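Local coordinates for putative NAD(P)H-flavin oxidoreductase (Streptococcus pyogenes serotype M1, PDB 2HAY) that binds flavin mononucleotide and, as a member of the nitroreductase family, probably uses NAD(P)H to reduce flavin, quinone or nitro compounds, at the interface of chains A and B. Sequence-based numbering; all coordinates share one arbitrary frame. Chains: chain A/B, Putative NAD(P)H-flavin oxidoreductase.

The interface of chains A and B. Residues chain A 126, 130-131, 143; chain B 170-172, 174.
B:Tyr174 packs on A:Met131, a selenomethionine, and B:Glu170 reaches A:Trp143 across the two-fold dimer interface of a nitroreductase-family flavoprotein, a worked example of how a partner subunit can support a cofactor-binding loop. B:Tyr174 opens helix 174-183, and its ring is layered between two side chains. B:Phe172 of its own chain packs on one face, with CE2 over the ring centre. On the opposite face A:Met131 places its terminal methyl, CE, 4.0 Å from B:Tyr174 CZ and offset toward the rim. The selenomethionine runs alongside the tyrosine, pointing the same way, and its CG lies 3.9 Å from CE1 of B:Tyr174. A bend at the selenium end of A:Met131 (chi3 63°) folds the terminal methyl back over that ring. At the base of the tyrosine, its backbone N donates a hydrogen bond of 3.1 Å to the carbonyl O of A:Asp130, the last residue of helix 116-130, thereby joining the end of one helix to the start of another.

B:Glu170, an FMN-binding residue, sends an extended chain beyond CG (chi2 -178°) to A:Trp143 in helix 137-161. The indole NE1 donates to the carboxylate OE1 at 2.8 Å, nearly straight at 164° and within the indole plane. It meets OE1 on the syn side, somewhat out of the carboxylate plane, and this would help fix the rotation of the carboxylate. The same OE1 lies in plane at the edge of the A:Phe126 ring, whose CE2 also approaches the backbone O of B:Glu170 at 3.3 Å. Selenium of A:Met131 stands near OE1 of B:Glu170, at 4.0 Å.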
# COMPACT_ATOMS: atom_id res chain seq x y z
N PHE A 126 -3.56 -20.48 4.79
CA PHE A 126 -3.17 -19.06 4.82
C PHE A 126 -4.31 -18.11 5.19
O PHE A 126 -4.15 -17.23 6.06
CB PHE A 126 -2.54 -18.70 3.47
CG PHE A 126 -2.26 -17.24 3.28
CD1 PHE A 126 -2.85 -16.55 2.24
CD2 PHE A 126 -1.41 -16.56 4.16
CE1 PHE A 126 -2.61 -15.20 2.06
CE2 PHE A 126 -1.15 -15.24 3.98
CZ PHE A 126 -1.75 -14.54 2.93
N ASP A 130 -3.48 -18.39 9.20
CA ASP A 130 -2.45 -17.36 9.18
C ASP A 130 -3.00 -15.94 9.27
O ASP A 130 -2.59 -15.19 10.16
CB ASP A 130 -1.54 -17.51 7.95
CG ASP A 130 -0.81 -18.86 7.90
OD1 ASP A 130 -0.64 -19.53 8.94
OD2 ASP A 130 -0.40 -19.26 6.79
N MSE A 131 -3.93 -15.59 8.39
CA MSE A 131 -4.53 -14.23 8.35
C MSE A 131 -5.98 -14.17 8.87
O MSE A 131 -6.56 -13.08 8.93
CB MSE A 131 -4.47 -13.62 6.93
CG MSE A 131 -3.05 -13.37 6.38
SE MSE A 131 -3.01 -11.73 5.33
CE MSE A 131 -3.48 -10.58 6.82
N TRP A 143 -8.14 -7.30 2.51
CA TRP A 143 -6.89 -7.91 2.06
C TRP A 143 -6.51 -7.60 0.60
O TRP A 143 -5.36 -7.24 0.31
CB TRP A 143 -6.95 -9.43 2.27
CG TRP A 143 -5.74 -10.19 1.71
CD1 TRP A 143 -4.43 -10.06 2.09
CD2 TRP A 143 -5.75 -11.18 0.66
NE1 TRP A 143 -3.62 -10.94 1.37
CE2 TRP A 143 -4.40 -11.62 0.48
CE3 TRP A 143 -6.77 -11.75 -0.13
CZ2 TRP A 143 -4.05 -12.61 -0.47
CZ3 TRP A 143 -6.41 -12.74 -1.09
CH2 TRP A 143 -5.06 -13.15 -1.25
N GLU B 170 3.69 -11.77 3.52
CA GLU B 170 2.48 -11.98 4.32
C GLU B 170 2.34 -13.43 4.76
O GLU B 170 1.41 -13.75 5.50
CB GLU B 170 1.21 -11.63 3.53
CG GLU B 170 0.94 -10.17 3.32
CD GLU B 170 -0.36 -9.92 2.56
OE1 GLU B 170 -0.92 -10.89 2.01
OE2 GLU B 170 -0.82 -8.76 2.51
N GLY B 171 3.24 -14.31 4.29
CA GLY B 171 3.14 -15.75 4.46
C GLY B 171 3.68 -16.19 5.81
O GLY B 171 4.74 -16.81 5.89
N PHE B 172 2.94 -15.87 6.86
CA PHE B 172 3.28 -16.28 8.22
C PHE B 172 2.03 -16.25 9.08
O PHE B 172 1.03 -15.62 8.68
CB PHE B 172 4.39 -15.41 8.82
CG PHE B 172 4.05 -13.95 8.91
CD1 PHE B 172 4.43 -13.08 7.90
CD2 PHE B 172 3.38 -13.44 9.99
CE1 PHE B 172 4.13 -11.71 7.97
CE2 PHE B 172 3.07 -12.08 10.07
CZ PHE B 172 3.44 -11.23 9.05
N TYR B 174 0.08 -14.80 11.66
CA TYR B 174 0.07 -13.48 12.29
C TYR B 174 -0.04 -13.56 13.82
O TYR B 174 0.77 -12.98 14.52
CB TYR B 174 -1.03 -12.60 11.67
CG TYR B 174 -0.59 -11.93 10.39
CD1 TYR B 174 -0.24 -12.68 9.26
CD2 TYR B 174 -0.48 -10.55 10.31
CE1 TYR B 174 0.21 -12.06 8.08
CE2 TYR B 174 -0.06 -9.93 9.14
CZ TYR B 174 0.29 -10.69 8.04
OH TYR B 174 0.71 -10.06 6.88